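Long-range contact in LysM domain protein (Mycobacterium smegmatis, PDB 4OIT), which binds mannose as a beta-prism II lectin that assembles into a domain-swapped dimer: residues B[31-36]-B[44-49]. Numbering follows the deposited sequence.
Sequences DGNLVL and WSTGTN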
ATOM      1  N   ASP B  31      -4.921   9.178 -11.673  1.00 22.99           N
ATOM      2  CA  ASP B  31      -3.509   9.592 -11.639  1.00 22.78           C
ATOM      3  C   ASP B  31      -3.011   9.940 -10.226  1.00 22.60           C
ATOM      4  O   ASP B  31      -1.853  10.306 -10.050  1.00 22.50           O
ATOM      5  CB  ASP B  31      -3.245  10.753 -12.615  1.00 22.77           C
ATOM      6  CG  ASP B  31      -3.920  12.058 -12.202  1.00 22.82           C
ATOM      7  OD1 ASP B  31      -4.609  12.105 -11.157  1.00 22.63           O
ATOM      8  OD2 ASP B  31      -3.757  13.051 -12.940  1.00 22.84           O
ATOM      9  N   GLY B  32      -3.894   9.841  -9.234  1.00 22.53           N
ATOM     10  CA  GLY B  32      -3.529  10.060  -7.836  1.00 22.51           C
ATOM     11  C   GLY B  32      -3.873  11.443  -7.316  1.00 22.25           C
ATOM     12  O   GLY B  32      -3.830  11.682  -6.109  1.00 22.08           O
ATOM     13  N   ASN B  33      -4.213  12.360  -8.219  1.00 22.21           N
ATOM     14  CA  ASN B  33      -4.511  13.735  -7.836  1.00 22.37           C
ATOM     15  C   ASN B  33      -5.944  13.878  -7.330  1.00 22.61           C
ATOM     16  O   ASN B  33      -6.888  13.419  -7.974  1.00 22.27           O
ATOM     17  CB  ASN B  33      -4.266  14.681  -9.014  1.00 22.34           C
ATOM     18  CG  ASN B  33      -3.966  16.109  -8.576  1.00 22.68           C
ATOM     19  OD1 ASN B  33      -3.811  16.397  -7.383  1.00 22.70           O
ATOM     20  ND2 ASN B  33      -3.874  17.013  -9.547  1.00 22.65           N
ATOM     21  N   LEU B  34      -6.091  14.498  -6.163  1.00 23.12           N
ATOM     22  CA  LEU B  34      -7.400  14.872  -5.642  1.00 23.56           C
ATOM     23  C   LEU B  34      -7.734  16.255  -6.183  1.00 24.23           C
ATOM     24  O   LEU B  34      -7.161  17.249  -5.745  1.00 24.14           O
ATOM     25  CB  LEU B  34      -7.395  14.892  -4.112  1.00 23.37           C
ATOM     26  CG  LEU B  34      -8.733  15.284  -3.473  1.00 23.39           C
ATOM     27  CD1 LEU B  34      -9.771  14.189  -3.683  1.00 23.28           C
ATOM     28  CD2 LEU B  34      -8.563  15.590  -1.993  1.00 23.41           C
ATOM     29  N   VAL B  35      -8.668  16.314  -7.127  1.00 25.41           N
ATOM     30  CA  VAL B  35      -8.946  17.546  -7.863  1.00 25.86           C
ATOM     31  C   VAL B  35     -10.349  18.085  -7.583  1.00 26.39           C
ATOM     32  O   VAL B  35     -11.333  17.347  -7.632  1.00 26.61           O
ATOM     33  CB  VAL B  35      -8.796  17.332  -9.381  1.00 26.06           C
ATOM     34  CG1 VAL B  35      -8.832  18.669 -10.110  1.00 26.24           C
ATOM     35  CG2 VAL B  35      -7.501  16.592  -9.692  1.00 26.12           C
ATOM     36  N   LEU B  36     -10.419  19.383  -7.295  1.00 26.74           N
ATOM     37  CA  LEU B  36     -11.682  20.100  -7.161  1.00 27.15           C
ATOM     38  C   LEU B  36     -11.993  20.822  -8.470  1.00 27.45           C
ATOM     39  O   LEU B  36     -11.253  21.715  -8.881  1.00 26.88           O
ATOM     40  CB  LEU B  36     -11.604  21.112  -6.012  1.00 27.22           C
ATOM     41  CG  LEU B  36     -12.821  22.018  -5.790  1.00 27.20           C
ATOM     42  CD1 LEU B  36     -14.048  21.206  -5.401  1.00 27.27           C
ATOM     43  CD2 LEU B  36     -12.515  23.065  -4.731  1.00 27.42           C
ATOM     44  N   TRP B  44      -8.517  23.820  -7.791  1.00 29.46           N
ATOM     45  CA  TRP B  44      -7.633  23.381  -6.713  1.00 28.76           C
ATOM     46  C   TRP B  44      -7.347  21.893  -6.840  1.00 27.77           C
ATOM     47  O   TRP B  44      -8.171  21.127  -7.345  1.00 27.34           O
ATOM     48  CB  TRP B  44      -8.259  23.655  -5.340  1.00 29.03           C
ATOM     49  CG  TRP B  44      -7.421  23.177  -4.184  1.00 28.94           C
ATOM     50  CD1 TRP B  44      -6.363  23.825  -3.618  1.00 28.90           C
ATOM     51  CD2 TRP B  44      -7.577  21.952  -3.456  1.00 28.94           C
ATOM     52  NE1 TRP B  44      -5.849  23.082  -2.583  1.00 29.06           N
ATOM     53  CE2 TRP B  44      -6.574  21.926  -2.463  1.00 29.03           C
ATOM     54  CE3 TRP B  44      -8.465  20.873  -3.548  1.00 29.09           C
ATOM     55  CZ2 TRP B  44      -6.436  20.863  -1.565  1.00 29.18           C
ATOM     56  CZ3 TRP B  44      -8.326  19.815  -2.655  1.00 29.26           C
ATOM     57  CH2 TRP B  44      -7.317  19.820  -1.677  1.00 29.25           C
ATOM     58  N   SER B  45      -6.165  21.497  -6.384  1.00 26.53           N
ATOM     59  CA  SER B  45      -5.820  20.088  -6.271  1.00 25.57           C
ATOM     60  C   SER B  45      -4.731  19.910  -5.227  1.00 24.86           C
ATOM     61  O   SER B  45      -4.062  20.869  -4.851  1.00 25.22           O
ATOM     62  CB  SER B  45      -5.370  19.519  -7.622  1.00 25.62           C
ATOM     63  OG  SER B  45      -4.075  19.972  -7.983  1.00 25.57           O
ATOM     64  N   THR B  46      -4.569  18.674  -4.766  1.00 23.96           N
ATOM     65  CA  THR B  46      -3.502  18.318  -3.824  1.00 23.19           C
ATOM     66  C   THR B  46      -2.133  18.198  -4.500  1.00 22.79           C
ATOM     67  O   THR B  46      -1.112  18.072  -3.820  1.00 22.78           O
ATOM     68  CB  THR B  46      -3.800  16.974  -3.133  1.00 22.87           C
ATOM     69  OG1 THR B  46      -4.087  15.981  -4.126  1.00 22.37           O
ATOM     70  CG2 THR B  46      -4.981  17.110  -2.185  1.00 22.63           C
ATOM     71  N   GLY B  47      -2.120  18.211  -5.831  1.00 22.36           N
ATOM     72  CA  GLY B  47      -0.881  18.125  -6.599  1.00 22.11           C
ATOM     73  C   GLY B  47      -0.175  16.795  -6.428  1.00 21.81           C
ATOM     74  O   GLY B  47       1.048  16.722  -6.520  1.00 22.15           O
ATOM     75  N   THR B  48      -0.952  15.742  -6.191  1.00 21.69           N
ATOM     76  CA  THR B  48      -0.407  14.407  -5.932  1.00 21.50           C
ATOM     77  C   THR B  48      -0.432  13.519  -7.179  1.00 21.70           C
ATOM     78  O   THR B  48      -0.326  12.295  -7.079  1.00 21.67           O
ATOM     79  CB  THR B  48      -1.164  13.717  -4.778  1.00 21.25           C
ATOM     80  OG1 THR B  48      -2.578  13.800  -5.008  1.00 20.95           O
ATOM     81  CG2 THR B  48      -0.829  14.382  -3.455  1.00 20.97           C
ATOM     82  N   ASN B  49      -0.574  14.142  -8.349  1.00 22.02           N
ATOM     83  CA  ASN B  49      -0.492  13.433  -9.631  1.00 22.27           C
ATOM     84  C   ASN B  49       0.841  12.713  -9.818  1.00 22.14           C
ATOM     85  O   ASN B  49       1.900  13.334  -9.765  1.00 22.69           O
ATOM     86  CB  ASN B  49      -0.736  14.384 -10.812  1.00 22.52           C
ATOM     87  CG  ASN B  49       0.049  15.680 -10.700  1.00 22.63           C
ATOM     88  OD1 ASN B  49      -0.002  16.359  -9.672  1.00 22.71           O
ATOM     89  ND2 ASN B  49       0.762  16.040 -11.761  1.00 22.70           N
TER
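Asn33, just ahead of strand 34-38, reaches across to Ser45 at the end of strand 41-45 and to Gly47 and Thr48 in the loop that follows. Its CG stands anti to the backbone N (chi1 -155°). CB packs against the backbone N and CB of Asn49, and Asn33 CG lies 3.8 Å from CB of Ser45. Asn33 OD1 accepts a hydrogen bond from Thr48 N at 3.2 Å, the donor above the carbonyl plane and 63° out of it, and is also 2.9 Å from Gly47 N. ND2 gives a weak bond to Ser45 OG. Behind it, Asp31 OD1 holds the N-H of Asn33 in an Asx turn (3.0 Å, N-H...O 163°).

A chain of two hydroxyl bonds runs beside this: Thr46 OG1 receives the N-H of Leu34 (N to OG1 3.2 Å) and donates to Thr48 OG1, which in turn donates to Gly32 O at 2.7 Å. Thr46 N returns a bond to Leu34 O. The strand pairing proper begins with Val35 opposite Ser45, a non-hydrogen-bonded pair (CA-CA 4.3 Å), and the Leu36 N to Trp44 O bond, 2.8 Å. Leu36 CB meets the edge of the Trp44 ring in its plane.

Leu34 also packs on Leu66 and Phe64; consistent with the swapped dimer, Trp74 of the second subunit packs on Thr46 and Thr48. The side chains of Asn33, Thr46 and Thr48 thus carry the pairing of the antiparallel beta hairpin, 34-38 with 41-45, into its flanking loops, within one four-stranded sheet of the beta-prism II fold.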